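Local coordinates for stress-induced protein 1 (Caenorhabditis elegans, PDB 4YE0), which acts as a chaperone of the small heat shock protein family under pH-dependent control, and probably binds unfolded proteins, at residues Phe13-Asp18 with Arg57-Pro62; Glu39-Val44 with Lys52-Arg57. One frame throughout, in Å; residues are numbered along the deposited sequence.

Contact 1: residues Phe13-Asp18 with Arg57-Pro62; sequences FCVKLD and RQFTLP. With SO4 (sulfate ion), chain D.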
ATOM      1  N   PHE A  13      14.821  19.708  -9.655  1.00 56.74           N
ATOM      2  CA  PHE A  13      13.915  18.591  -9.873  1.00 55.00           C
ATOM      3  C   PHE A  13      13.343  18.237  -8.511  1.00 57.30           C
ATOM      4  O   PHE A  13      14.054  18.280  -7.509  1.00 57.87           O
ATOM      5  CB  PHE A  13      14.667  17.398 -10.456  1.00 45.97           C
ATOM      6  CG  PHE A  13      13.789  16.222 -10.764  1.00 54.07           C
ATOM      7  CD1 PHE A  13      13.050  16.183 -11.937  1.00 52.20           C
ATOM      8  CD2 PHE A  13      13.702  15.151  -9.883  1.00 54.35           C
ATOM      9  CE1 PHE A  13      12.237  15.101 -12.225  1.00 53.20           C
ATOM     10  CE2 PHE A  13      12.893  14.066 -10.167  1.00 53.99           C
ATOM     11  CZ  PHE A  13      12.160  14.040 -11.342  1.00 54.08           C
ATOM     12  N   CYS A  14      12.059  17.905  -8.465  1.00 60.20           N
ATOM     13  CA  CYS A  14      11.428  17.560  -7.201  1.00 59.17           C
ATOM     14  C   CYS A  14      10.340  16.522  -7.408  1.00 57.97           C
ATOM     15  O   CYS A  14       9.568  16.597  -8.360  1.00 60.72           O
ATOM     16  CB  CYS A  14      10.848  18.806  -6.531  1.00 61.86           C
ATOM     17  SG  CYS A  14      10.825  18.710  -4.726  1.00 73.86           S
ATOM     18  N   VAL A  15      10.309  15.541  -6.518  1.00 58.62           N
ATOM     19  CA  VAL A  15       9.241  14.564  -6.475  1.00 53.74           C
ATOM     20  C   VAL A  15       8.714  14.542  -5.044  1.00 53.76           C
ATOM     21  O   VAL A  15       9.477  14.749  -4.100  1.00 50.32           O
ATOM     22  CB  VAL A  15       9.747  13.172  -6.898  1.00 57.47           C
ATOM     23  CG1 VAL A  15       8.711  12.104  -6.600  1.00 60.19           C
ATOM     24  CG2 VAL A  15      10.087  13.169  -8.380  1.00 60.25           C
ATOM     25  N   LYS A  16       7.413  14.315  -4.892  1.00 54.04           N
ATOM     26  CA  LYS A  16       6.795  14.179  -3.575  1.00 55.52           C
ATOM     27  C   LYS A  16       5.897  12.951  -3.540  1.00 52.43           C
ATOM     28  O   LYS A  16       5.020  12.811  -4.389  1.00 52.81           O
ATOM     29  CB  LYS A  16       5.984  15.427  -3.233  1.00 58.30           C
ATOM     30  CG  LYS A  16       6.812  16.548  -2.631  1.00 60.07           C
ATOM     31  CD  LYS A  16       5.938  17.727  -2.223  1.00 68.03           C
ATOM     32  CE  LYS A  16       6.660  18.668  -1.267  1.00 73.97           C
ATOM     33  NZ  LYS A  16       7.546  19.625  -1.987  1.00 80.30           N
ATOM     34  N   LEU A  17       6.122  12.074  -2.561  1.00 50.66           N
ATOM     35  CA  LEU A  17       5.365  10.826  -2.428  1.00 50.91           C
ATOM     36  C   LEU A  17       4.595  10.781  -1.115  1.00 49.10           C
ATOM     37  O   LEU A  17       5.042  11.327  -0.105  1.00 50.54           O
ATOM     38  CB  LEU A  17       6.295   9.605  -2.449  1.00 52.58           C
ATOM     39  CG  LEU A  17       7.302   9.401  -3.580  1.00 57.40           C
ATOM     40  CD1 LEU A  17       6.614   9.506  -4.930  1.00 62.85           C
ATOM     41  CD2 LEU A  17       8.460  10.386  -3.472  1.00 56.55           C
ATOM     42  N   ASP A  18       3.452  10.098  -1.142  1.00 53.78           N
ATOM     43  CA  ASP A  18       2.694   9.789   0.065  1.00 58.00           C
ATOM     44  C   ASP A  18       3.254   8.491   0.637  1.00 57.38           C
ATOM     45  O   ASP A  18       3.104   7.421   0.049  1.00 58.97           O
ATOM     46  CB  ASP A  18       1.202   9.640  -0.250  1.00 61.69           C
ATOM     47  CG  ASP A  18       0.341   9.511   1.001  1.00 65.77           C
ATOM     48  OD1 ASP A  18      -0.896   9.640   0.879  1.00 74.02           O
ATOM     49  OD2 ASP A  18       0.888   9.285   2.104  1.00 62.04           O
ATOM     50  N   ARG A  57       8.119   2.372  -6.407  1.00 42.33           N
ATOM     51  CA  ARG A  57       7.938   3.452  -7.365  1.00 42.41           C
ATOM     52  C   ARG A  57       9.283   3.707  -8.011  1.00 39.57           C
ATOM     53  O   ARG A  57      10.295   3.839  -7.325  1.00 36.84           O
ATOM     54  CB  ARG A  57       7.444   4.714  -6.663  1.00 48.18           C
ATOM     55  CG  ARG A  57       7.271   5.929  -7.565  1.00 55.43           C
ATOM     56  CD  ARG A  57       5.963   5.911  -8.340  1.00 61.99           C
ATOM     57  NE  ARG A  57       4.793   5.860  -7.466  1.00 68.01           N
ATOM     58  CZ  ARG A  57       3.531   5.872  -7.893  1.00 72.29           C
ATOM     59  NH1 ARG A  57       2.537   5.814  -7.015  1.00 79.04           N
ATOM     60  NH2 ARG A  57       3.250   5.947  -9.188  1.00 72.98           N
ATOM     61  N   GLN A  58       9.293   3.770  -9.335  1.00 39.14           N
ATOM     62  CA  GLN A  58      10.528   3.961 -10.066  1.00 38.94           C
ATOM     63  C   GLN A  58      10.337   4.968 -11.183  1.00 38.20           C
ATOM     64  O   GLN A  58       9.311   4.965 -11.859  1.00 45.60           O
ATOM     65  CB  GLN A  58      11.005   2.623 -10.619  1.00 40.69           C
ATOM     66  CG  GLN A  58      12.322   2.683 -11.366  1.00 44.74           C
ATOM     67  CD  GLN A  58      12.798   1.304 -11.771  1.00 54.52           C
ATOM     68  OE1 GLN A  58      13.212   0.511 -10.927  1.00 49.96           O
ATOM     69  NE2 GLN A  58      12.731   1.006 -13.066  1.00 63.18           N
ATOM     70  N   PHE A  59      11.323   5.841 -11.362  1.00 37.79           N
ATOM     71  CA  PHE A  59      11.346   6.737 -12.513  1.00 41.56           C
ATOM     72  C   PHE A  59      12.759   7.132 -12.897  1.00 39.01           C
ATOM     73  O   PHE A  59      13.706   6.976 -12.121  1.00 41.39           O
ATOM     74  CB  PHE A  59      10.479   7.980 -12.282  1.00 49.68           C
ATOM     75  CG  PHE A  59      10.500   8.481 -10.875  1.00 53.20           C
ATOM     76  CD1 PHE A  59      11.470   9.374 -10.460  1.00 58.36           C
ATOM     77  CD2 PHE A  59       9.542   8.061  -9.964  1.00 61.50           C
ATOM     78  CE1 PHE A  59      11.489   9.839  -9.159  1.00 59.56           C
ATOM     79  CE2 PHE A  59       9.553   8.521  -8.660  1.00 62.64           C
ATOM     80  CZ  PHE A  59      10.530   9.410  -8.257  1.00 61.52           C
ATOM     81  N   THR A  60      12.889   7.622 -14.123  1.00 43.79           N
ATOM     82  CA  THR A  60      14.171   8.011 -14.673  1.00 46.58           C
ATOM     83  C   THR A  60      14.296   9.518 -14.549  1.00 46.00           C
ATOM     84  O   THR A  60      13.458  10.258 -15.057  1.00 49.96           O
ATOM     85  CB  THR A  60      14.292   7.594 -16.150  1.00 48.62           C
ATOM     86  OG1 THR A  60      14.092   6.178 -16.267  1.00 55.25           O
ATOM     87  CG2 THR A  60      15.664   7.954 -16.707  1.00 42.55           C
ATOM     88  N   LEU A  61      15.333   9.957 -13.842  1.00 45.91           N
ATOM     89  CA  LEU A  61      15.648  11.374 -13.710  1.00 42.44           C
ATOM     90  C   LEU A  61      16.107  11.929 -15.050  1.00 47.10           C
ATOM     91  O   LEU A  61      16.729  11.211 -15.839  1.00 49.88           O
ATOM     92  CB  LEU A  61      16.765  11.579 -12.678  1.00 38.66           C
ATOM     93  CG  LEU A  61      16.436  11.654 -11.180  1.00 39.74           C
ATOM     94  CD1 LEU A  61      15.002  11.274 -10.837  1.00 42.35           C
ATOM     95  CD2 LEU A  61      17.421  10.809 -10.385  1.00 40.79           C
ATOM     96  N   PRO A  62      15.793  13.209 -15.322  1.00 46.29           N
ATOM     97  CA  PRO A  62      16.366  13.890 -16.478  1.00 45.71           C
ATOM     98  C   PRO A  62      17.894  13.847 -16.481  1.00 49.05           C
ATOM     99  O   PRO A  62      18.519  13.721 -15.421  1.00 47.14           O
ATOM    100  CB  PRO A  62      15.880  15.331 -16.316  1.00 44.13           C
ATOM    101  CG  PRO A  62      14.610  15.226 -15.549  1.00 43.41           C
ATOM    102  CD  PRO A  62      14.705  13.987 -14.699  1.00 44.76           C
TER
HETATM  103  S   SO4 D 201      -0.242   4.477  -9.774  1.00 79.90           S
HETATM  104  O1  SO4 D 201       0.698   5.527 -10.221  1.00 73.52           O
HETATM  105  O2  SO4 D 201      -1.157   4.125 -10.886  1.00 86.48           O
HETATM  106  O3  SO4 D 201      -1.027   4.974  -8.621  1.00 80.31           O
HETATM  107  O4  SO4 D 201       0.515   3.272  -9.373  1.00 71.15           O
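The ring of Phe-13 meets Leu-61 and Pro-62, while Val-15 meets the ring of Phe-59. This is the interior of the alpha-crystallin domain, an immunoglobulin-like beta sandwich. Strand 12-18 belongs to one antiparallel sheet and strand 49-60 to the other. No hydrogen bond joins the two segments. They run in nearly opposite directions and meet through side chains, with the CA atoms of Val-15 and Phe-59 10.1 Å apart.

Phe-13 has CG anti to its backbone N (chi1 -178°), and its side chain crosses both partners at about a right angle. Ring atom CE2 touches Leu-61 CD1 at 3.6 Å, and CE1 touches Pro-62 CD at 3.7 Å. Phe-13 CD1 also lies near the proline CG. An alanine at Phe-13 would probably leave Leu-61 CD1 and the Pro-62 ring without their aromatic partner and open a gap between strand 12-18 and the loop at Leu-61 and Pro-62.

Val-15 and Phe-59 reach toward each other tip to tip. Both valine methyls meet the far end of the ring: Val-15 CG1 is 3.6 Å from Phe-59 CZ, and Val-15 CG2 is 3.7 Å from Phe-59 CE1. Leu-36 and Ile-38 of the neighbouring strand also pack on Phe-59.

At the other end, Leu-17 CD1 only grazes Arg-57 CG, at 4.5 Å. The arginine chain bends at chi2 and chi3. Its NH1 is hydrogen-bonded to Gly-1 O. Its NH2 donates a fairly straight hydrogen bond (2.8 Å, 164°) to the chain D sulfate, whose O1 accepts it in the guanidinium plane.

Contact 2: residues Glu39-Val44 with Lys52-Arg57; sequences EGHHEV and KRSFTR. With SO4 (sulfate ion), chain C; SO4 (sulfate ion), chain D.
His-42 O accepts a short, nearly straight hydrogen bond from Arg-53 N (2.7 Å, 170°). The return bond runs from His-42 N to Arg-53 O at 2.9 Å. Gly-40 and Phe-55 are joined in the same two-way manner.

Above the His-42/Arg-53 pair the guanidinium of Arg-53 lies flat on the His-42 imidazole. The centres are 4.0 Å apart and the planes differ by 13°. The stack is offset: Arg-53 NH2 stands over the rim of the ring, 3.2 Å from His-42 CD2. Second partners hold both groups, Glu-26 OE2 at His-42 ND1 and Ala-21 O at Arg-53 NH2. A sulfate of chain C, probably from the crystallisation liquor, sits beside the stack. Its O3 takes a hydrogen bond from Arg-53 NH1 at 3.0 Å. Glu-26 would be expected to favour a protonated imidazole, though the stacked arginine would work against it.

These segments form part of the beta hairpin of strands 35-45 and 49-60 in the alpha-crystallin domain. On its other side, strand 49-60 pairs antiparallel with a strand of the second subunit, so the sheet continues across the dimer.

Phe-55 has CG between its backbone N and carbonyl carbon (chi1 88°). One face of its ring covers the backbone of Gly-40, with N offset toward the rim. The lack of a side chain at Gly-40 leaves room for the ring. Phe-22 meets the Phe-55 ring edge-to-face.

The opposite face of the sheet carries His-41, Glu-39 and Glu-43 with their partners. His-41 CD2 approaches Ser-54 OG at 3.1 Å. Glu-39 and Thr-56 lie side by side, with Glu-39 CG 3.6 Å from Thr-56 CG2. Glu-43 OE2 and Lys-52 NZ have opposite charges, but at 4.1 Å they are too far apart for a salt bridge.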
ATOM      1  N   GLU A  39      11.091   2.276  -2.411  1.00 30.58           N
ATOM      2  CA  GLU A  39      10.439   1.048  -1.971  1.00 34.05           C
ATOM      3  C   GLU A  39      10.004   1.135  -0.517  1.00 35.50           C
ATOM      4  O   GLU A  39      10.708   1.697   0.320  1.00 37.65           O
ATOM      5  CB  GLU A  39      11.392  -0.142  -2.117  1.00 39.02           C
ATOM      6  CG  GLU A  39      11.498  -0.678  -3.529  1.00 48.21           C
ATOM      7  CD  GLU A  39      12.393  -1.900  -3.628  1.00 58.66           C
ATOM      8  OE1 GLU A  39      12.315  -2.784  -2.747  1.00 61.84           O
ATOM      9  OE2 GLU A  39      13.173  -1.981  -4.599  1.00 67.45           O
ATOM     10  N   GLY A  40       8.848   0.552  -0.231  1.00 37.57           N
ATOM     11  CA  GLY A  40       8.353   0.417   1.131  1.00 39.83           C
ATOM     12  C   GLY A  40       7.915  -1.014   1.365  1.00 40.23           C
ATOM     13  O   GLY A  40       7.239  -1.601   0.520  1.00 38.40           O
ATOM     14  N   HIS A  41       8.318  -1.589   2.494  1.00 40.50           N
ATOM     15  CA  HIS A  41       7.859  -2.918   2.877  1.00 44.59           C
ATOM     16  C   HIS A  41       7.516  -2.966   4.357  1.00 47.26           C
ATOM     17  O   HIS A  41       8.373  -2.741   5.217  1.00 47.07           O
ATOM     18  CB  HIS A  41       8.893  -3.993   2.541  1.00 49.81           C
ATOM     19  CG  HIS A  41       8.394  -5.389   2.764  1.00 60.63           C
ATOM     20  ND1 HIS A  41       9.183  -6.394   3.282  1.00 63.42           N
ATOM     21  CD2 HIS A  41       7.173  -5.938   2.563  1.00 65.47           C
ATOM     22  CE1 HIS A  41       8.474  -7.504   3.374  1.00 62.87           C
ATOM     23  NE2 HIS A  41       7.251  -7.255   2.944  1.00 66.50           N
ATOM     24  N   HIS A  42       6.250  -3.246   4.641  1.00 46.72           N
ATOM     25  CA  HIS A  42       5.787  -3.452   6.001  1.00 44.93           C
ATOM     26  C   HIS A  42       5.244  -4.872   6.115  1.00 49.55           C
ATOM     27  O   HIS A  42       4.443  -5.304   5.285  1.00 47.99           O
ATOM     28  CB  HIS A  42       4.710  -2.432   6.355  1.00 41.28           C
ATOM     29  CG  HIS A  42       3.941  -2.777   7.588  1.00 47.10           C
ATOM     30  ND1 HIS A  42       4.396  -2.480   8.855  1.00 51.88           N
ATOM     31  CD2 HIS A  42       2.755  -3.407   7.750  1.00 51.04           C
ATOM     32  CE1 HIS A  42       3.519  -2.909   9.745  1.00 52.22           C
ATOM     33  NE2 HIS A  42       2.515  -3.476   9.101  1.00 53.78           N
ATOM     34  N   GLU A  43       5.686  -5.588   7.145  1.00 52.79           N
ATOM     35  CA  GLU A  43       5.309  -6.979   7.357  1.00 56.31           C
ATOM     36  C   GLU A  43       5.187  -7.239   8.853  1.00 63.25           C
ATOM     37  O   GLU A  43       6.186  -7.227   9.576  1.00 66.45           O
ATOM     38  CB  GLU A  43       6.356  -7.902   6.733  1.00 62.28           C
ATOM     39  CG  GLU A  43       6.014  -9.382   6.787  1.00 71.51           C
ATOM     40  CD  GLU A  43       6.947 -10.225   5.938  1.00 84.68           C
ATOM     41  OE1 GLU A  43       8.139  -9.865   5.815  1.00 86.13           O
ATOM     42  OE2 GLU A  43       6.491 -11.254   5.394  1.00 91.14           O
ATOM     43  N   VAL A  44       3.957  -7.463   9.309  1.00 68.12           N
ATOM     44  CA  VAL A  44       3.657  -7.639  10.728  1.00 72.35           C
ATOM     45  C   VAL A  44       3.015  -9.001  10.971  1.00 81.28           C
ATOM     46  O   VAL A  44       2.289  -9.511  10.121  1.00 75.11           O
ATOM     47  CB  VAL A  44       2.748  -6.489  11.243  1.00 71.27           C
ATOM     48  CG1 VAL A  44       1.477  -7.001  11.926  1.00 72.21           C
ATOM     49  CG2 VAL A  44       3.530  -5.570  12.172  1.00 72.24           C
ATOM     50  N   LYS A  52       0.635  -7.298   5.677  1.00 52.28           N
ATOM     51  CA  LYS A  52       1.781  -7.129   4.805  1.00 48.75           C
ATOM     52  C   LYS A  52       1.430  -6.066   3.763  1.00 42.85           C
ATOM     53  O   LYS A  52       0.368  -6.128   3.151  1.00 45.23           O
ATOM     54  CB  LYS A  52       2.105  -8.482   4.167  1.00 53.79           C
ATOM     55  CG  LYS A  52       3.245  -8.510   3.161  1.00 62.07           C
ATOM     56  CD  LYS A  52       3.341  -9.906   2.543  1.00 67.77           C
ATOM     57  CE  LYS A  52       4.155  -9.934   1.256  1.00 74.01           C
ATOM     58  NZ  LYS A  52       5.570 -10.354   1.482  1.00 74.61           N
ATOM     59  N   ARG A  53       2.312  -5.082   3.602  1.00 40.95           N
ATOM     60  CA  ARG A  53       2.125  -3.973   2.668  1.00 43.02           C
ATOM     61  C   ARG A  53       3.421  -3.729   1.933  1.00 40.11           C
ATOM     62  O   ARG A  53       4.499  -3.959   2.472  1.00 41.31           O
ATOM     63  CB  ARG A  53       1.777  -2.682   3.401  1.00 49.67           C
ATOM     64  CG  ARG A  53       0.345  -2.555   3.861  1.00 54.23           C
ATOM     65  CD  ARG A  53       0.055  -1.116   4.266  1.00 57.36           C
ATOM     66  NE  ARG A  53       0.847  -0.663   5.409  1.00 54.40           N
ATOM     67  CZ  ARG A  53       0.615  -1.007   6.674  1.00 52.24           C
ATOM     68  NH1 ARG A  53      -0.373  -1.837   6.985  1.00 56.27           N
ATOM     69  NH2 ARG A  53       1.384  -0.530   7.645  1.00 46.12           N
ATOM     70  N   SER A  54       3.309  -3.214   0.717  1.00 41.54           N
ATOM     71  CA  SER A  54       4.459  -3.023  -0.145  1.00 43.31           C
ATOM     72  C   SER A  54       4.151  -2.005  -1.216  1.00 41.52           C
ATOM     73  O   SER A  54       3.003  -1.870  -1.648  1.00 44.20           O
ATOM     74  CB  SER A  54       4.836  -4.339  -0.825  1.00 49.83           C
ATOM     75  OG  SER A  54       5.540  -5.191   0.055  1.00 58.03           O
ATOM     76  N   PHE A  55       5.184  -1.290  -1.643  1.00 41.85           N
ATOM     77  CA  PHE A  55       5.112  -0.528  -2.878  1.00 42.11           C
ATOM     78  C   PHE A  55       6.508  -0.326  -3.443  1.00 41.62           C
ATOM     79  O   PHE A  55       7.503  -0.355  -2.715  1.00 41.45           O
ATOM     80  CB  PHE A  55       4.380   0.811  -2.686  1.00 41.59           C
ATOM     81  CG  PHE A  55       5.267   1.944  -2.249  1.00 45.69           C
ATOM     82  CD1 PHE A  55       5.440   2.228  -0.900  1.00 43.64           C
ATOM     83  CD2 PHE A  55       5.916   2.740  -3.188  1.00 48.11           C
ATOM     84  CE1 PHE A  55       6.253   3.274  -0.496  1.00 44.55           C
ATOM     85  CE2 PHE A  55       6.731   3.786  -2.787  1.00 48.74           C
ATOM     86  CZ  PHE A  55       6.898   4.055  -1.439  1.00 45.04           C
ATOM     87  N   THR A  56       6.564  -0.156  -4.757  1.00 42.58           N
ATOM     88  CA  THR A  56       7.792   0.177  -5.447  1.00 41.35           C
ATOM     89  C   THR A  56       7.450   1.229  -6.489  1.00 42.26           C
ATOM     90  O   THR A  56       6.576   1.018  -7.330  1.00 47.95           O
ATOM     91  CB  THR A  56       8.413  -1.059  -6.118  1.00 43.02           C
ATOM     92  OG1 THR A  56       8.530  -2.113  -5.160  1.00 41.93           O
ATOM     93  CG2 THR A  56       9.798  -0.738  -6.687  1.00 40.76           C
ATOM     94  N   ARG A  57       8.119   2.372  -6.407  1.00 42.33           N
ATOM     95  CA  ARG A  57       7.938   3.452  -7.365  1.00 42.41           C
ATOM     96  C   ARG A  57       9.283   3.707  -8.011  1.00 39.57           C
ATOM     97  O   ARG A  57      10.295   3.839  -7.325  1.00 36.84           O
ATOM     98  CB  ARG A  57       7.444   4.714  -6.663  1.00 48.18           C
ATOM     99  CG  ARG A  57       7.271   5.929  -7.565  1.00 55.43           C
ATOM    100  CD  ARG A  57       5.963   5.911  -8.340  1.00 61.99           C
ATOM    101  NE  ARG A  57       4.793   5.860  -7.466  1.00 68.01           N
ATOM    102  CZ  ARG A  57       3.531   5.872  -7.893  1.00 72.29           C
ATOM    103  NH1 ARG A  57       2.537   5.814  -7.015  1.00 79.04           N
ATOM    104  NH2 ARG A  57       3.250   5.947  -9.188  1.00 72.98           N
TER
HETATM  105  S   SO4 C 901      -0.729  -3.199  10.270  1.00 66.01           S
HETATM  106  O1  SO4 C 901       0.247  -2.606  11.215  1.00 74.25           O
HETATM  107  O2  SO4 C 901       0.004  -3.877   9.182  1.00 67.89           O
HETATM  108  O3  SO4 C 901      -1.591  -2.138   9.699  1.00 65.14           O
HETATM  109  O4  SO4 C 901      -1.566  -4.191  10.983  1.00 55.51           O
HETATM  110  S   SO4 D 201      -0.242   4.477  -9.774  1.00 79.90           S
HETATM  111  O1  SO4 D 201       0.698   5.527 -10.221  1.00 73.52           O
HETATM  112  O2  SO4 D 201      -1.157   4.125 -10.886  1.00 86.48           O
HETATM  113  O3  SO4 D 201      -1.027   4.974  -8.621  1.00 80.31           O
HETATM  114  O4  SO4 D 201       0.515   3.272  -9.373  1.00 71.15           O

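Overall arrangement
Strand 49-60 serves both contacts, and Arg-57 belongs to both. In contact 1 the end of the strand and the loop after it face the other sheet of the sandwich. In contact 2 the preceding part is hydrogen-bonded within its own sheet. The centres of the two contacts lie about 18 Å apart. Contact 1 is close to the middle of the chain, about 6 Å from its centre. Contact 2 lies at the surface, about 16 Å from that centre. Both touch the second subunit. The chain D sulfate at Arg-57 is also hydrogen-bonded to Ser-51 and Arg-53 of that subunit, so it bridges the interface. The chain C sulfate is held by contact 2 and by Ser-51 of the same chain.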